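Local coordinates for protein nucleoside phosphorylase, putative (PDB 3BJE) that cleaves uridine with phosphate to give uracil and ribose 1-phosphate, working as a homodimeric uridine phosphorylase, at residues L42-R54 against P138-G150. Residues are numbered along the deposited sequence; the frame is centred on the assembly and turned at random. Where two conformers were deposited one is given.
With R1P (1-O-phosphono-alpha-D-ribofuranose), chain C; URA (uracil), chain D.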
loop_
_atom_site.group_PDB
_atom_site.type_symbol
_atom_site.label_atom_id
_atom_site.label_comp_id
_atom_site.label_asym_id
_atom_site.label_seq_id
_atom_site.Cartn_x
_atom_site.Cartn_y
_atom_site.Cartn_z
ATOM N N LEU A 42 -22.033 4.231 8.295
ATOM C CA LEU A 42 -21.129 3.102 8.464
ATOM C C LEU A 42 -21.716 2.121 9.479
ATOM O O LEU A 42 -22.013 2.508 10.607
ATOM C CB LEU A 42 -19.778 3.613 8.959
ATOM C CG LEU A 42 -18.694 2.565 9.228
ATOM C CD1 LEU A 42 -18.369 1.835 7.942
ATOM C CD2 LEU A 42 -17.467 3.270 9.819
ATOM N N ALA A 43 -21.868 0.857 9.079
ATOM C CA ALA A 43 -22.354 -0.200 9.975
ATOM C C ALA A 43 -21.255 -0.657 10.941
ATOM O O ALA A 43 -20.072 -0.440 10.699
ATOM C CB ALA A 43 -22.863 -1.394 9.161
ATOM N N ASP A 44 -21.658 -1.299 12.032
ATOM C CA ASP A 44 -20.711 -1.921 12.973
ATOM C C ASP A 44 -20.047 -3.166 12.391
ATOM O O ASP A 44 -18.981 -3.578 12.854
ATOM C CB ASP A 44 -21.417 -2.338 14.267
ATOM C CG ASP A 44 -21.888 -1.164 15.096
ATOM O OD1 ASP A 44 -21.460 -0.026 14.856
ATOM O OD2 ASP A 44 -22.703 -1.393 16.013
ATOM N N ARG A 45 -20.699 -3.754 11.393
ATOM C CA ARG A 45 -20.223 -4.965 10.749
ATOM C C ARG A 45 -19.741 -4.622 9.342
ATOM O O ARG A 45 -20.507 -4.112 8.530
ATOM C CB ARG A 45 -21.334 -6.017 10.694
ATOM C CG ARG A 45 -21.648 -6.657 12.034
ATOM C CD ARG A 45 -22.719 -7.729 11.887
ATOM N NE ARG A 45 -22.998 -8.422 13.148
ATOM C CZ ARG A 45 -23.734 -7.922 14.138
ATOM N NH1 ARG A 45 -23.923 -8.642 15.235
ATOM N NH2 ARG A 45 -24.277 -6.712 14.048
ATOM N N ILE A 46 -18.475 -4.927 9.073
ATOM C CA ILE A 46 -17.785 -4.495 7.862
ATOM C C ILE A 46 -17.040 -5.625 7.179
ATOM O O ILE A 46 -16.363 -6.409 7.826
ATOM C CB ILE A 46 -16.742 -3.384 8.216
ATOM C CG1 ILE A 46 -17.448 -2.194 8.878
ATOM C CG2 ILE A 46 -15.953 -2.928 6.977
ATOM C CD1 ILE A 46 -16.519 -1.136 9.524
ATOM N N ILE A 47 -17.199 -5.712 5.859
ATOM C CA ILE A 47 -16.352 -6.558 5.040
ATOM C C ILE A 47 -15.352 -5.688 4.299
ATOM O O ILE A 47 -15.754 -4.727 3.666
ATOM C CB ILE A 47 -17.149 -7.343 4.006
ATOM C CG1 ILE A 47 -18.141 -8.258 4.695
ATOM C CG2 ILE A 47 -16.197 -8.179 3.149
ATOM C CD1 ILE A 47 -19.051 -8.996 3.744
ATOM N N PHE A 48 -14.064 -6.029 4.405
ATOM C CA PHE A 48 -13.000 -5.394 3.627
ATOM C C PHE A 48 -12.721 -6.247 2.398
ATOM O O PHE A 48 -12.606 -7.478 2.479
ATOM C CB PHE A 48 -11.696 -5.324 4.412
ATOM C CG PHE A 48 -11.594 -4.225 5.428
ATOM C CD1 PHE A 48 -12.423 -3.118 5.449
ATOM C CD2 PHE A 48 -10.554 -4.287 6.331
ATOM C CE1 PHE A 48 -12.230 -2.128 6.402
ATOM C CE2 PHE A 48 -10.363 -3.304 7.269
ATOM C CZ PHE A 48 -11.200 -2.227 7.306
ATOM N N VAL A 49 -12.585 -5.597 1.258
ATOM C CA VAL A 49 -12.080 -6.247 0.056
ATOM C C VAL A 49 -10.953 -5.400 -0.484
ATOM O O VAL A 49 -10.939 -4.216 -0.294
ATOM C CB VAL A 49 -13.177 -6.395 -1.019
ATOM C CG1 VAL A 49 -14.271 -7.337 -0.504
ATOM C CG2 VAL A 49 -13.760 -5.033 -1.425
ATOM N N GLY A 50 -9.979 -5.985 -1.162
ATOM C CA GLY A 50 -8.911 -5.160 -1.702
ATOM C C GLY A 50 -9.333 -4.465 -2.986
ATOM O O GLY A 50 -9.053 -3.275 -3.199
ATOM N N ASP A 51 -9.968 -5.226 -3.859
ATOM C CA ASP A 51 -10.315 -4.798 -5.196
ATOM C C ASP A 51 -11.612 -3.989 -5.179
ATOM O O ASP A 51 -12.653 -4.508 -4.764
ATOM C CB ASP A 51 -10.496 -6.052 -6.052
ATOM C CG ASP A 51 -10.784 -5.748 -7.516
ATOM O OD1 ASP A 51 -10.949 -4.569 -7.902
ATOM O OD2 ASP A 51 -10.878 -6.716 -8.289
ATOM N N PRO A 52 -11.567 -2.703 -5.582
ATOM C CA PRO A 52 -12.810 -1.933 -5.634
ATOM C C PRO A 52 -13.913 -2.586 -6.460
ATOM O O PRO A 52 -15.084 -2.402 -6.154
ATOM C CB PRO A 52 -12.382 -0.583 -6.250
ATOM C CG PRO A 52 -11.031 -0.783 -6.769
ATOM C CD PRO A 52 -10.404 -1.884 -5.981
ATOM N N GLY A 53 -13.546 -3.339 -7.489
ATOM C CA GLY A 53 -14.545 -4.054 -8.296
ATOM C C GLY A 53 -15.401 -5.032 -7.497
ATOM O O GLY A 53 -16.553 -5.302 -7.862
ATOM N N ARG A 54 -14.869 -5.553 -6.395
ATOM C CA ARG A 54 -15.591 -6.573 -5.619
ATOM C C ARG A 54 -16.730 -5.982 -4.773
ATOM O O ARG A 54 -17.573 -6.716 -4.253
ATOM C CB ARG A 54 -14.616 -7.348 -4.722
ATOM C CG ARG A 54 -15.167 -8.689 -4.195
ATOM C CD ARG A 54 -14.100 -9.552 -3.484
ATOM N NE ARG A 54 -12.894 -9.702 -4.301
ATOM C CZ ARG A 54 -11.642 -9.520 -3.881
ATOM N NH1 ARG A 54 -11.360 -9.215 -2.617
ATOM N NH2 ARG A 54 -10.648 -9.646 -4.749
ATOM N N PRO A 138 -16.216 -1.361 21.991
ATOM C CA PRO A 138 -15.450 -1.740 20.806
ATOM C C PRO A 138 -15.746 -3.142 20.291
ATOM O O PRO A 138 -15.542 -3.402 19.109
ATOM C CB PRO A 138 -13.988 -1.644 21.258
ATOM C CG PRO A 138 -14.008 -0.945 22.548
ATOM C CD PRO A 138 -15.348 -1.081 23.145
ATOM N N SER A 139 -16.213 -4.028 21.161
ATOM C CA SER A 139 -16.479 -5.391 20.739
ATOM C C SER A 139 -17.661 -5.483 19.780
ATOM O O SER A 139 -17.878 -6.531 19.170
ATOM C CB SER A 139 -16.691 -6.301 21.948
ATOM O OG SER A 139 -17.908 -6.000 22.593
ATOM N N THR A 140 -18.422 -4.393 19.650
ATOM C CA THR A 140 -19.523 -4.325 18.690
ATOM C C THR A 140 -19.023 -4.266 17.247
ATOM O O THR A 140 -19.769 -4.582 16.321
ATOM C CB THR A 140 -20.465 -3.121 18.965
ATOM O OG1 THR A 140 -19.770 -1.878 18.767
ATOM C CG2 THR A 140 -21.032 -3.199 20.390
ATOM N N MET A 141 -17.769 -3.865 17.046
ATOM C CA MET A 141 -17.206 -3.802 15.714
ATOM C C MET A 141 -16.731 -5.179 15.286
ATOM O O MET A 141 -15.943 -5.817 15.987
ATOM C CB MET A 141 -16.036 -2.817 15.684
ATOM C CG MET A 141 -16.424 -1.381 16.062
ATOM S SD MET A 141 -17.662 -0.671 14.937
ATOM C CE MET A 141 -16.846 -0.873 13.342
ATOM N N LYS A 142 -17.213 -5.611 14.125
ATOM C CA LYS A 142 -16.833 -6.886 13.522
ATOM C C LYS A 142 -16.343 -6.581 12.100
ATOM O O LYS A 142 -17.095 -6.054 11.289
ATOM C CB LYS A 142 -18.031 -7.829 13.424
ATOM C CG LYS A 142 -19.016 -7.810 14.579
ATOM C CD LYS A 142 -18.456 -8.387 15.827
ATOM C CE LYS A 142 -19.562 -8.513 16.882
ATOM N NZ LYS A 142 -19.050 -9.161 18.113
ATOM N N ILE A 143 -15.090 -6.921 11.805
ATOM C CA ILE A 143 -14.470 -6.589 10.527
ATOM C C ILE A 143 -13.848 -7.843 9.919
ATOM O O ILE A 143 -12.990 -8.469 10.540
ATOM C CB ILE A 143 -13.382 -5.513 10.713
ATOM C CG1 ILE A 143 -13.986 -4.296 11.426
ATOM C CG2 ILE A 143 -12.725 -5.124 9.361
ATOM C CD1 ILE A 143 -12.990 -3.185 11.755
ATOM N N ILE A 144 -14.292 -8.230 8.727
ATOM C CA ILE A 144 -13.743 -9.395 8.053
ATOM C C ILE A 144 -13.260 -9.051 6.658
ATOM O O ILE A 144 -14.001 -8.539 5.845
ATOM C CB ILE A 144 -14.764 -10.554 7.970
ATOM C CG1 ILE A 144 -15.318 -10.869 9.367
ATOM C CG2 ILE A 144 -14.110 -11.838 7.335
ATOM C CD1 ILE A 144 -16.412 -11.922 9.373
ATOM N N ARG A 145 -12.002 -9.371 6.398
ATOM C CA ARG A 145 -11.447 -9.272 5.058
ATOM C C ARG A 145 -11.833 -10.497 4.256
ATOM O O ARG A 145 -11.678 -11.610 4.730
ATOM C CB ARG A 145 -9.929 -9.158 5.131
ATOM C CG ARG A 145 -9.227 -9.434 3.815
ATOM C CD ARG A 145 -7.788 -8.972 3.842
ATOM N NE ARG A 145 -6.983 -9.637 2.805
ATOM C CZ ARG A 145 -7.147 -9.473 1.491
ATOM N NH1 ARG A 145 -6.373 -10.152 0.662
ATOM N NH2 ARG A 145 -8.075 -8.641 0.990
ATOM N N LEU A 146 -12.360 -10.274 3.062
ATOM C CA LEU A 146 -12.580 -11.343 2.082
ATOM C C LEU A 146 -11.709 -11.006 0.879
ATOM O O LEU A 146 -11.975 -10.049 0.150
ATOM C CB LEU A 146 -14.052 -11.480 1.673
ATOM C CG LEU A 146 -14.332 -12.465 0.521
ATOM C CD1 LEU A 146 -13.733 -13.873 0.754
ATOM C CD2 LEU A 146 -15.822 -12.572 0.245
ATOM N N GLY A 147 -10.630 -11.774 0.711
ATOM C CA GLY A 147 -9.621 -11.432 -0.255
ATOM C C GLY A 147 -9.200 -12.559 -1.157
ATOM O O GLY A 147 -9.882 -13.583 -1.265
ATOM N N THR A 148 -8.094 -12.335 -1.858
ATOM C CA THR A 148 -7.439 -13.378 -2.636
ATOM C C THR A 148 -6.045 -13.531 -2.074
ATOM O O THR A 148 -5.548 -12.648 -1.396
ATOM C CB THR A 148 -7.373 -13.045 -4.143
ATOM O OG1 THR A 148 -6.623 -11.838 -4.357
ATOM C CG2 THR A 148 -8.796 -12.939 -4.735
ATOM N N CYS A 149 -5.414 -14.662 -2.334
ATOM C CA CYS A 149 -4.087 -14.884 -1.759
ATOM C C CYS A 149 -3.306 -15.951 -2.490
ATOM O O CYS A 149 -3.832 -16.641 -3.384
ATOM C CB CYS A 149 -4.239 -15.299 -0.292
ATOM S SG CYS A 149 -5.028 -16.944 -0.111
ATOM N N GLY A 150 -2.036 -16.081 -2.123
ATOM C CA GLY A 150 -1.234 -17.235 -2.514
ATOM C C GLY A 150 -1.153 -18.223 -1.370
ATOM O O GLY A 150 -1.425 -17.857 -0.219
HETATM C C5 R1P C . -2.697 -8.325 -4.879
HETATM O O5 R1P C . -3.039 -8.857 -6.167
HETATM C C4 R1P C . -3.947 -8.074 -4.055
HETATM O O4 R1P C . -4.802 -9.231 -4.027
HETATM C C1 R1P C . -5.005 -9.678 -2.682
HETATM C C2 R1P C . -3.784 -9.120 -1.932
HETATM O O2 R1P C . -3.862 -9.092 -0.487
HETATM C C3 R1P C . -3.621 -7.756 -2.606
HETATM O O3 R1P C . -4.567 -6.786 -2.126
HETATM O O1 R1P C . -6.305 -9.288 -2.124
HETATM P P R1P C . -7.559 -8.590 -2.867
HETATM O O1P R1P C . -6.928 -7.237 -3.227
HETATM O O2P R1P C . -8.621 -8.503 -1.785
HETATM O O3P R1P C . -7.935 -9.376 -4.082
HETATM N N1 URA D . -2.461 -12.069 -3.638
HETATM C C2 URA D . -1.225 -11.980 -3.099
HETATM O O2 URA D . -0.898 -11.010 -2.344
HETATM N N3 URA D . -0.320 -12.906 -3.373
HETATM C C4 URA D . -0.602 -13.941 -4.187
HETATM O O4 URA D . 0.288 -14.782 -4.402
HETATM C C5 URA D . -1.854 -14.044 -4.760
HETATM C C6 URA D . -2.788 -13.070 -4.462
HETATM O O HOH W 1 -20.567 0.492 17.385
#
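Phe48 turns one ring face to Ile143, whose CG2 sits 3.8 Å from the ring centroid, 17° off the normal. That methyl reaches the ring because it stands anti to its own backbone N, while CG1 lies anti to the carbonyl carbon (chi1 -55°). A flat ring offers a broad floor to the methyl of a beta-branched side chain, and helix 97-112 covers both residues. Beneath them, strands 45-49 and 142-150 run parallel, zipped by five backbone hydrogen bonds from Lys142 N to Asp44 O through Leu146 N to Phe48 O. Toward the start of the strands, Met141 bends at chi2 and chi3, folding its CE back against Ile46 CD1 (3.8 Å), a turn that an unbranched, flexible thioether makes easily. The opposite face carries Ile47, whose CG2 lies 4.2 Å from Leu146 CB; helix 329-348 packs over both. On that same face, where the strands begin, Arg45 and Lys142 lie side by side, touching through their aliphatic CG atoms while their charged ends stay apart.

Past the end of strand 45-49, where its partner runs on, apolar side chains give way to an anion pocket. Gly50 N donates to phosphate O2P of the bound ribose 1-phosphate; glycine suits this place because, with no side chain, it lets the phosphate come right up to the backbone. Arg54, bent at chi3, spreads its guanidinium edge along the phosphate: NH1 donates to O2P at 2.9 Å and NH2 to O3P at 2.8 Å, both nearly straight. Arg145 arrives extended, its NH2 2.8 Å from O2P, with Glu292 and Glu294 paired to its other nitrogens. Thr148 OG1 gives O3P another donor. A loop after one parallel strand, joining the later part of its neighbour around phosphate, is characteristic of the active site in the nucleoside phosphorylase fold.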